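Long-range contacts in CDA peptide synthetase I (Streptomyces coelicolor, PDB 5DU9), which is a peptide synthetase, represented here by its condensation domain, which has the two-lobed fold of the CoA-dependent acyltransferase clan: residues L53-V57 and T99-L103; L137-A141 and Y152-H157; T34-L38 and M166-Y170; A174-R178 and V373-G377. The protein carries 1 engineered substitution. One frame throughout, in Å; residues are numbered along the deposited sequence.

Contact 1: L53-V57 and T99-L103; sequences LRLTV and TPVLL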
loop_
_atom_site.group_PDB
_atom_site.type_symbol
_atom_site.label_atom_id
_atom_site.label_comp_id
_atom_site.label_asym_id
_atom_site.label_seq_id
_atom_site.Cartn_x
_atom_site.Cartn_y
_atom_site.Cartn_z
ATOM N N LEU A 53 20.526 5.500 -8.596
ATOM C CA LEU A 53 19.991 5.134 -7.290
ATOM C C LEU A 53 20.679 5.942 -6.199
ATOM O O LEU A 53 20.033 6.424 -5.271
ATOM C CB LEU A 53 20.162 3.636 -7.015
ATOM C CG LEU A 53 19.641 3.178 -5.643
ATOM C CD1 LEU A 53 18.156 3.480 -5.489
ATOM C CD2 LEU A 53 19.903 1.701 -5.405
ATOM N N ARG A 54 21.992 6.093 -6.319
ATOM C CA ARG A 54 22.761 6.812 -5.314
ATOM C C ARG A 54 22.295 8.260 -5.222
ATOM O O ARG A 54 22.089 8.779 -4.125
ATOM C CB ARG A 54 24.257 6.747 -5.629
ATOM C CG ARG A 54 25.130 7.224 -4.480
ATOM C CD ARG A 54 26.585 6.829 -4.664
ATOM N NE ARG A 54 27.423 7.348 -3.585
ATOM C CZ ARG A 54 27.628 6.735 -2.421
ATOM N NH1 ARG A 54 27.062 5.563 -2.163
ATOM N NH2 ARG A 54 28.408 7.299 -1.509
ATOM N N LEU A 55 22.112 8.900 -6.374
ATOM C CA LEU A 55 21.638 10.280 -6.417
ATOM C C LEU A 55 20.220 10.384 -5.871
ATOM O O LEU A 55 19.879 11.340 -5.175
ATOM C CB LEU A 55 21.679 10.820 -7.847
ATOM C CG LEU A 55 23.062 10.992 -8.478
ATOM C CD1 LEU A 55 22.924 11.312 -9.959
ATOM C CD2 LEU A 55 23.845 12.082 -7.769
ATOM N N THR A 56 19.396 9.395 -6.194
ATOM C CA THR A 56 18.004 9.401 -5.775
ATOM C C THR A 56 17.901 9.257 -4.264
ATOM O O THR A 56 17.187 10.015 -3.608
ATOM C CB THR A 56 17.209 8.274 -6.457
ATOM O OG1 THR A 56 17.186 8.497 -7.873
ATOM C CG2 THR A 56 15.778 8.226 -5.940
ATOM N N VAL A 57 18.609 8.277 -3.713
ATOM C CA VAL A 57 18.593 8.056 -2.274
ATOM C C VAL A 57 19.108 9.301 -1.553
ATOM O O VAL A 57 18.493 9.768 -0.597
ATOM C CB VAL A 57 19.433 6.818 -1.882
ATOM C CG1 VAL A 57 19.614 6.730 -0.369
ATOM C CG2 VAL A 57 18.766 5.552 -2.395
ATOM N N THR A 99 24.453 6.469 5.159
ATOM C CA THR A 99 23.492 5.567 4.546
ATOM C C THR A 99 24.190 4.820 3.416
ATOM O O THR A 99 24.718 5.447 2.497
ATOM C CB THR A 99 22.266 6.314 3.996
ATOM O OG1 THR A 99 21.504 6.841 5.085
ATOM C CG2 THR A 99 21.375 5.377 3.173
ATOM N N PRO A 100 24.205 3.479 3.478
ATOM C CA PRO A 100 24.759 2.734 2.346
ATOM C C PRO A 100 23.782 2.693 1.180
ATOM O O PRO A 100 22.569 2.715 1.395
ATOM C CB PRO A 100 24.991 1.339 2.925
ATOM C CG PRO A 100 23.960 1.205 3.982
ATOM C CD PRO A 100 23.762 2.582 4.560
ATOM N N VAL A 101 24.308 2.649 -0.037
ATOM C CA VAL A 101 23.470 2.518 -1.219
ATOM C C VAL A 101 24.007 1.407 -2.104
ATOM O O VAL A 101 25.174 1.416 -2.502
ATOM C CB VAL A 101 23.397 3.821 -2.025
ATOM C CG1 VAL A 101 22.373 3.678 -3.144
ATOM C CG2 VAL A 101 23.037 4.992 -1.114
ATOM N N LEU A 102 23.135 0.453 -2.404
ATOM C CA LEU A 102 23.498 -0.706 -3.200
ATOM C C LEU A 102 22.361 -1.090 -4.131
ATOM O O LEU A 102 21.235 -1.324 -3.686
ATOM C CB LEU A 102 23.852 -1.886 -2.293
ATOM C CG LEU A 102 24.101 -3.229 -2.984
ATOM C CD1 LEU A 102 25.368 -3.172 -3.823
ATOM C CD2 LEU A 102 24.174 -4.348 -1.957
ATOM N N LEU A 103 22.663 -1.141 -5.424
ATOM C CA LEU A 103 21.753 -1.720 -6.399
ATOM C C LEU A 103 22.330 -3.043 -6.876
ATOM O O LEU A 103 23.332 -3.077 -7.597
ATOM C CB LEU A 103 21.526 -0.782 -7.583
ATOM C CG LEU A 103 20.635 -1.363 -8.688
ATOM C CD1 LEU A 103 19.233 -1.630 -8.172
ATOM C CD2 LEU A 103 20.599 -0.433 -9.887
HETATM O O HOH W 1 26.901 5.688 1.195
#

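Contact 2: L137-A141 and Y152-H157; sequences LSSHA and YYLGVH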
loop_
_atom_site.group_PDB
_atom_site.type_symbol
_atom_site.label_atom_id
_atom_site.label_comp_id
_atom_site.label_asym_id
_atom_site.label_seq_id
_atom_site.Cartn_x
_atom_site.Cartn_y
_atom_site.Cartn_z
ATOM N N LEU A 137 16.939 2.054 5.181
ATOM C CA LEU A 137 16.064 0.929 5.470
ATOM C C LEU A 137 15.356 0.460 4.209
ATOM O O LEU A 137 14.128 0.410 4.138
ATOM C CB LEU A 137 15.066 1.319 6.555
ATOM C CG LEU A 137 15.771 1.539 7.897
ATOM C CD1 LEU A 137 14.968 2.440 8.815
ATOM C CD2 LEU A 137 16.047 0.204 8.574
ATOM N N SER A 138 16.151 0.117 3.207
ATOM C CA SER A 138 15.607 -0.394 1.963
ATOM C C SER A 138 16.573 -1.367 1.312
ATOM O O SER A 138 17.739 -1.476 1.708
ATOM C CB SER A 138 15.270 0.755 1.008
ATOM O OG SER A 138 16.431 1.470 0.625
ATOM N N SER A 139 16.061 -2.075 0.312
ATOM C CA SER A 139 16.805 -3.093 -0.407
ATOM C C SER A 139 16.434 -2.981 -1.879
ATOM O O SER A 139 15.253 -2.939 -2.215
ATOM C CB SER A 139 16.478 -4.482 0.145
ATOM O OG SER A 139 17.197 -5.497 -0.530
ATOM N N HIS A 140 17.442 -2.921 -2.745
ATOM C CA HIS A 140 17.228 -2.655 -4.162
ATOM C C HIS A 140 17.902 -3.704 -5.027
ATOM O O HIS A 140 19.074 -4.027 -4.830
ATOM C CB HIS A 140 17.761 -1.270 -4.530
ATOM C CG HIS A 140 17.184 -0.163 -3.706
ATOM N ND1 HIS A 140 16.266 0.736 -4.207
ATOM C CD2 HIS A 140 17.389 0.188 -2.415
ATOM C CE1 HIS A 140 15.936 1.595 -3.260
ATOM N NE2 HIS A 140 16.600 1.283 -2.163
ATOM N N ALA A 141 17.157 -4.232 -5.991
ATOM C CA ALA A 141 17.718 -5.186 -6.937
ATOM C C ALA A 141 17.149 -4.986 -8.332
ATOM O O ALA A 141 15.949 -4.778 -8.502
ATOM C CB ALA A 141 17.463 -6.610 -6.469
ATOM N N TYR A 152 12.719 -4.299 -11.464
ATOM C CA TYR A 152 13.335 -3.530 -10.387
ATOM C C TYR A 152 12.566 -3.768 -9.103
ATOM O O TYR A 152 11.386 -3.438 -9.024
ATOM C CB TYR A 152 13.357 -2.031 -10.705
ATOM C CG TYR A 152 14.181 -1.236 -9.716
ATOM C CD1 TYR A 152 13.709 -0.968 -8.434
ATOM C CD2 TYR A 152 15.444 -0.769 -10.056
ATOM C CE1 TYR A 152 14.470 -0.255 -7.526
ATOM C CE2 TYR A 152 16.206 -0.052 -9.158
ATOM C CZ TYR A 152 15.714 0.200 -7.894
ATOM O OH TYR A 152 16.477 0.909 -6.996
ATOM N N TYR A 153 13.243 -4.327 -8.102
ATOM C CA TYR A 153 12.639 -4.593 -6.801
ATOM C C TYR A 153 12.998 -3.523 -5.786
ATOM O O TYR A 153 14.168 -3.217 -5.575
ATOM C CB TYR A 153 13.082 -5.962 -6.280
ATOM C CG TYR A 153 12.820 -6.201 -4.801
ATOM C CD1 TYR A 153 11.529 -6.362 -4.314
ATOM C CD2 TYR A 153 13.872 -6.296 -3.901
ATOM C CE1 TYR A 153 11.294 -6.595 -2.969
ATOM C CE2 TYR A 153 13.647 -6.530 -2.554
ATOM C CZ TYR A 153 12.358 -6.685 -2.095
ATOM O OH TYR A 153 12.142 -6.922 -0.753
ATOM N N LEU A 154 11.964 -2.972 -5.161
ATOM C CA LEU A 154 12.112 -2.023 -4.069
ATOM C C LEU A 154 11.571 -2.647 -2.793
ATOM O O LEU A 154 10.357 -2.767 -2.616
ATOM C CB LEU A 154 11.374 -0.718 -4.377
ATOM C CG LEU A 154 11.289 0.298 -3.231
ATOM C CD1 LEU A 154 12.666 0.790 -2.829
ATOM C CD2 LEU A 154 10.391 1.464 -3.619
ATOM N N GLY A 155 12.485 -3.059 -1.920
ATOM C CA GLY A 155 12.127 -3.584 -0.618
ATOM C C GLY A 155 12.380 -2.500 0.402
ATOM O O GLY A 155 13.384 -1.797 0.324
ATOM N N VAL A 156 11.469 -2.353 1.356
ATOM C CA VAL A 156 11.609 -1.319 2.367
ATOM C C VAL A 156 11.145 -1.818 3.716
ATOM O O VAL A 156 10.485 -2.854 3.819
ATOM C CB VAL A 156 10.798 -0.049 2.010
ATOM C CG1 VAL A 156 11.258 0.538 0.681
ATOM C CG2 VAL A 156 9.296 -0.350 1.972
ATOM N N HIS A 157 11.515 -1.076 4.750
ATOM C CA HIS A 157 10.824 -1.169 6.020
ATOM C C HIS A 157 9.654 -0.208 5.939
ATOM O O HIS A 157 9.818 0.922 5.489
ATOM C CB HIS A 157 11.729 -0.820 7.192
ATOM C CG HIS A 157 11.187 -1.275 8.508
ATOM N ND1 HIS A 157 10.049 -0.736 9.069
ATOM C CD2 HIS A 157 11.612 -2.236 9.361
ATOM C CE1 HIS A 157 9.802 -1.340 10.219
ATOM N NE2 HIS A 157 10.732 -2.257 10.416
#

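Contact 3: T34-L38 and M166-Y170; sequences TGSCL and MALFY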
loop_
_atom_site.group_PDB
_atom_site.type_symbol
_atom_site.label_atom_id
_atom_site.label_comp_id
_atom_site.label_asym_id
_atom_site.label_seq_id
_atom_site.Cartn_x
_atom_site.Cartn_y
_atom_site.Cartn_z
ATOM N N THR A 34 7.986 -4.442 3.608
ATOM C CA THR A 34 7.044 -4.336 2.502
ATOM C C THR A 34 7.813 -4.171 1.206
ATOM O O THR A 34 9.033 -4.003 1.216
ATOM C CB THR A 34 6.084 -3.154 2.699
ATOM O OG1 THR A 34 6.843 -1.957 2.900
ATOM C CG2 THR A 34 5.204 -3.387 3.907
ATOM N N GLY A 35 7.113 -4.226 0.083
ATOM C CA GLY A 35 7.800 -4.083 -1.181
ATOM C C GLY A 35 6.908 -3.986 -2.393
ATOM O O GLY A 35 5.711 -4.277 -2.351
ATOM N N SER A 36 7.524 -3.560 -3.488
ATOM C CA SER A 36 6.876 -3.528 -4.787
ATOM C C SER A 36 7.968 -3.719 -5.817
ATOM O O SER A 36 9.144 -3.804 -5.465
ATOM C CB SER A 36 6.138 -2.212 -5.018
ATOM O OG SER A 36 7.055 -1.132 -5.077
ATOM N N CYS A 37 7.592 -3.778 -7.086
ATOM C CA CYS A 37 8.587 -3.827 -8.145
ATOM C C CYS A 37 8.060 -3.173 -9.410
ATOM O O CYS A 37 6.865 -2.910 -9.522
ATOM C CB CYS A 37 9.006 -5.271 -8.432
ATOM S SG CYS A 37 7.709 -6.321 -9.125
ATOM N N LEU A 38 8.974 -2.887 -10.335
ATOM C CA LEU A 38 8.627 -2.424 -11.672
ATOM C C LEU A 38 8.953 -3.508 -12.682
ATOM O O LEU A 38 10.077 -4.004 -12.719
ATOM C CB LEU A 38 9.393 -1.152 -12.048
ATOM C CG LEU A 38 9.147 0.148 -11.288
ATOM C CD1 LEU A 38 10.046 1.229 -11.861
ATOM C CD2 LEU A 38 7.687 0.574 -11.353
ATOM N N MET A 166 6.423 4.967 -2.713
ATOM C CA MET A 166 7.010 4.059 -3.697
ATOM C C MET A 166 6.943 4.702 -5.079
ATOM O O MET A 166 7.920 4.699 -5.833
ATOM C CB MET A 166 6.289 2.712 -3.698
ATOM C CG MET A 166 6.520 1.895 -2.439
ATOM S SD MET A 166 5.605 0.349 -2.474
ATOM C CE MET A 166 6.083 -0.370 -0.899
ATOM N N ALA A 167 5.786 5.270 -5.396
ATOM C CA ALA A 167 5.593 5.938 -6.676
ATOM C C ALA A 167 6.497 7.164 -6.797
ATOM O O ALA A 167 7.072 7.414 -7.854
ATOM C CB ALA A 167 4.132 6.334 -6.853
ATOM N N LEU A 168 6.624 7.929 -5.715
ATOM C CA LEU A 168 7.498 9.102 -5.729
ATOM C C LEU A 168 8.936 8.684 -6.009
ATOM O O LEU A 168 9.652 9.338 -6.773
ATOM C CB LEU A 168 7.428 9.862 -4.404
ATOM C CG LEU A 168 6.135 10.617 -4.087
ATOM C CD1 LEU A 168 6.189 11.146 -2.662
ATOM C CD2 LEU A 168 5.901 11.755 -5.065
ATOM N N PHE A 169 9.348 7.585 -5.388
ATOM C CA PHE A 169 10.694 7.063 -5.577
ATOM C C PHE A 169 10.950 6.653 -7.025
ATOM O O PHE A 169 11.945 7.061 -7.625
ATOM C CB PHE A 169 10.941 5.864 -4.661
ATOM C CG PHE A 169 12.182 5.095 -5.011
ATOM C CD1 PHE A 169 13.421 5.531 -4.583
ATOM C CD2 PHE A 169 12.111 3.950 -5.787
ATOM C CE1 PHE A 169 14.568 4.835 -4.914
ATOM C CE2 PHE A 169 13.255 3.248 -6.122
ATOM C CZ PHE A 169 14.484 3.691 -5.683
ATOM N N TYR A 170 10.056 5.840 -7.582
ATOM C CA TYR A 170 10.254 5.298 -8.925
ATOM C C TYR A 170 10.348 6.408 -9.968
ATOM O O TYR A 170 11.194 6.364 -10.860
ATOM C CB TYR A 170 9.117 4.348 -9.300
ATOM C CG TYR A 170 9.143 2.991 -8.637
ATOM C CD1 TYR A 170 10.313 2.248 -8.554
ATOM C CD2 TYR A 170 7.981 2.442 -8.117
ATOM C CE1 TYR A 170 10.325 0.998 -7.959
ATOM C CE2 TYR A 170 7.980 1.201 -7.527
ATOM C CZ TYR A 170 9.154 0.479 -7.453
ATOM O OH TYR A 170 9.153 -0.762 -6.857
#

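Contact 4: A174-R178 and V373-G377; sequences AEVYR and VDFGG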
loop_
_atom_site.group_PDB
_atom_site.type_symbol
_atom_site.label_atom_id
_atom_site.label_comp_id
_atom_site.label_asym_id
_atom_site.label_seq_id
_atom_site.Cartn_x
_atom_site.Cartn_y
_atom_site.Cartn_z
ATOM N N ALA A 174 13.724 7.187 -12.265
ATOM C CA ALA A 174 13.689 7.211 -13.723
ATOM C C ALA A 174 14.168 8.555 -14.258
ATOM O O ALA A 174 14.917 8.610 -15.230
ATOM C CB ALA A 174 12.290 6.910 -14.220
ATOM N N GLU A 175 13.739 9.635 -13.613
ATOM C CA GLU A 175 14.128 10.980 -14.021
ATOM C C GLU A 175 15.644 11.148 -14.008
ATOM O O GLU A 175 16.226 11.682 -14.953
ATOM C CB GLU A 175 13.481 12.020 -13.103
ATOM C CG GLU A 175 13.715 13.457 -13.534
ATOM C CD GLU A 175 13.019 14.451 -12.629
ATOM O OE1 GLU A 175 13.091 14.282 -11.394
ATOM O OE2 GLU A 175 12.395 15.398 -13.153
ATOM N N VAL A 176 16.279 10.690 -12.933
ATOM C CA VAL A 176 17.733 10.779 -12.813
ATOM C C VAL A 176 18.412 9.886 -13.850
ATOM O O VAL A 176 19.393 10.288 -14.473
ATOM C CB VAL A 176 18.205 10.388 -11.396
ATOM C CG1 VAL A 176 19.727 10.422 -11.296
ATOM C CG2 VAL A 176 17.596 11.323 -10.356
ATOM N N TYR A 177 17.884 8.679 -14.033
ATOM C CA TYR A 177 18.444 7.731 -14.996
ATOM C C TYR A 177 18.437 8.297 -16.415
ATOM O O TYR A 177 19.415 8.156 -17.156
ATOM C CB TYR A 177 17.669 6.410 -14.961
ATOM C CG TYR A 177 18.173 5.377 -15.949
ATOM C CD1 TYR A 177 19.285 4.595 -15.659
ATOM C CD2 TYR A 177 17.536 5.184 -17.168
ATOM C CE1 TYR A 177 19.751 3.648 -16.558
ATOM C CE2 TYR A 177 17.994 4.238 -18.074
ATOM C CZ TYR A 177 19.103 3.475 -17.763
ATOM O OH TYR A 177 19.564 2.533 -18.655
ATOM N N ARG A 178 17.335 8.936 -16.795
ATOM C CA ARG A 178 17.227 9.513 -18.133
ATOM C C ARG A 178 18.282 10.592 -18.344
ATOM O O ARG A 178 18.892 10.674 -19.410
ATOM C CB ARG A 178 15.831 10.097 -18.371
ATOM C CG ARG A 178 14.725 9.055 -18.488
ATOM C CD ARG A 178 13.443 9.657 -19.047
ATOM N NE ARG A 178 13.030 10.871 -18.343
ATOM C CZ ARG A 178 12.239 10.899 -17.272
ATOM N NH1 ARG A 178 11.763 9.774 -16.747
ATOM N NH2 ARG A 178 11.924 12.062 -16.718
ATOM N N VAL A 373 6.349 4.165 -15.700
ATOM C CA VAL A 373 7.598 4.847 -15.394
ATOM C C VAL A 373 8.515 4.837 -16.613
ATOM O O VAL A 373 8.843 3.778 -17.144
ATOM C CB VAL A 373 8.300 4.190 -14.181
ATOM C CG1 VAL A 373 9.647 4.833 -13.909
ATOM C CG2 VAL A 373 7.414 4.290 -12.947
ATOM N N ASP A 374 8.934 6.024 -17.044
ATOM C CA ASP A 374 9.675 6.174 -18.294
ATOM C C ASP A 374 11.184 6.230 -18.069
ATOM O O ASP A 374 11.706 7.203 -17.528
ATOM C CB ASP A 374 9.213 7.438 -19.026
ATOM C CG ASP A 374 9.853 7.594 -20.393
ATOM O OD1 ASP A 374 10.330 6.585 -20.955
ATOM O OD2 ASP A 374 9.876 8.730 -20.911
ATOM N N PHE A 375 11.884 5.185 -18.503
ATOM C CA PHE A 375 13.335 5.128 -18.371
ATOM C C PHE A 375 14.034 5.582 -19.653
ATOM O O PHE A 375 15.208 5.281 -19.871
ATOM C CB PHE A 375 13.776 3.711 -17.996
ATOM C CG PHE A 375 13.453 3.339 -16.579
ATOM C CD1 PHE A 375 14.306 3.698 -15.549
ATOM C CD2 PHE A 375 12.298 2.637 -16.276
ATOM C CE1 PHE A 375 14.012 3.362 -14.237
ATOM C CE2 PHE A 375 11.999 2.301 -14.967
ATOM C CZ PHE A 375 12.860 2.665 -13.949
ATOM N N GLY A 376 13.307 6.313 -20.494
ATOM C CA GLY A 376 13.867 6.853 -21.721
ATOM C C GLY A 376 13.837 5.839 -22.847
ATOM O O GLY A 376 14.815 5.670 -23.577
ATOM N N GLY A 377 12.697 5.171 -22.989
ATOM C CA GLY A 377 12.531 4.096 -23.950
ATOM C C GLY A 377 11.861 2.928 -23.257
ATOM O O GLY A 377 10.671 2.682 -23.463
#

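Contact 1: L53-V57 and T99-L103
Val101 is the bump at the centre of this contact. It presses into the hollow that Leu53, Arg54 and Val57 form on one face of helix 46-58. Val101 CG1 lies 3.7 Å from Leu53 CG and 3.8 Å from Arg54 CA. Val101 CG2 meets Val57 CG1 at 3.9 Å. The segment 99-103 is extended, so Thr99, Val101 and Leu103 turn their CB atoms to the helix, while Pro100 and Leu102 turn theirs away. Leu53 answers with a bump of its own: its CD2 lies 3.7 Å from both Leu102 O and Leu103 CB. Val57 CG1 reaches Thr99 CG2 at 4.2 Å. No direct hydrogen bond joins the segments. Beside this apolar patch a water donates to Thr99 O at 2.6 Å and weakly accepts from Arg54 NH1 at 3.4 Å. Thr99 OG1 is bonded to Cys80 O. The contact belongs to the alpha/beta architecture of the condensation domain: helix 46-58 meets the extended chain that runs into strand 103-107, outermost in a mixed sheet.

Contact 2: L137-A141 and Y152-H157
Two antiparallel strands of a beta hairpin pair here, and their facing backbone groups are well matched. Ser139 N donates to Gly155 O (2.7 Å), and Gly155 N donates back to Ser139 O (2.8 Å). Ala141 N reaches Tyr153 O at 3.2 Å, and Tyr153 N reaches Ala141 O at 2.8 Å. His157 N closes the row on Leu137 O at 3.1 Å. The backbones of Ser138-Val156 and His140-Leu154 form non-hydrogen-bonded pairs. Their side chains share one face, where polar atoms link up: Tyr152 OH is 2.8 Å from His140 ND1, and Ser138 OG is 2.8 Å from His140 NE2, both hydrogen bonds. Both ring nitrogens of His140 are thus satisfied. On the other face, Ser139 OG and Tyr153 OH bond to the two carboxylate oxygens of Asp125. A CB on Gly155 would clash with Tyr153 OH. His157 has Gln23 at NE2 and the backbone N of Ile159 at ND1. His157 and the pocket residue His158 begin the HHxxxDG sequence motif of condensation domains. The chemistry implies a buried sheet whose polar side chains are paired, with the His157 ring held by both nitrogens near the ligand pocket.

Contact 3: T34-L38 and M166-Y170
Thr34 opens the contact, with its OG1 4.2 Å from Met166 CE. The same methyl lies 4.0 Å from Gly35 C, so the end of Met166 rests along the backbone. Ser36 points toward the helix and meets both of its main partners. Its OG is 3.3 Å from Met166 SD and forms a 2.8 Å hydrogen bond with Tyr170 OH. Cys37 turns its CB away, but its CA still touches Tyr170 OH at 3.4 Å. Leu38 points back to the helix and lies over the Tyr170 ring: its CG is 3.6 Å from the ring centroid and 12° off the normal, a CH-pi contact. Met166 and Tyr170 are one helical turn apart, joined by Tyr170 N to Met166 O at 3.0 Å. The segment axes approach to 10.4 Å and cross at -39°. Strand 33-40 runs between strands 149-157 and 379-384. Helix 163-182 packs on one face of this sheet, also touching Leu154 and Met382 there, while Phe169 reaches helix 46-58.

Contact 4: A174-R178 and V373-G377
Ala174 CB sits at the apolar centre, 3.4 Å from Val373 CG1 and over one face of the Phe375 ring. This CH-pi contact measures 4.1 Å from Ala174 CB to the Phe375 centroid, 19° off the normal. Next to it, Phe375 turns an edge toward the face of Tyr177 in an offset edge-to-face pair, with centroids 5.9 Å apart and planes at 75°. Tyr177 OH bonds to the backbone N of Asp45. Further out, the aliphatic part of Arg178 lies along the backbone, with Arg178 CG 3.7 Å from Phe375 C and Arg178 CD 3.6 Å from Gly376 N. At the polar edge, Arg178 NH1 donates to Asp374 O at 2.7 Å. The Asp374 carboxylate forms no salt bridge with Arg178. Instead Asp374 OD1 accepts from Gly376 N at 3.0 Å, an Asx turn, and weakly from Gly377 N at 3.4 Å. The backbone angles of Gly377 call for glycine. The arrangement is a helix packed against an outermost strand, 373-374, and the turn that leads into its antiparallel neighbour 379-384.

From the N terminus, strand 33-40 supplies the first half of contact 3, which stays open over 127 residues. Meanwhile helix 46-58 begins contact 1, closed by residues 99-103. Contact 2 then opens and closes a short hairpin. Helix 163-182 follows and completes contact 3, so contacts 1 and 2 lie in series within its span. The same helix starts contact 4, which closes 195 residues later at 373-377. No two contacts cross. Contacts 2, 3 and 4 reach one six-stranded sheet, and contact 1 lies beside its opposite end from contact 4. Phe169 and Val176 link helix 163-182 to helix 46-58, and Leu38 touches Phe375, so the four contacts bind one helix-and-sheet unit together.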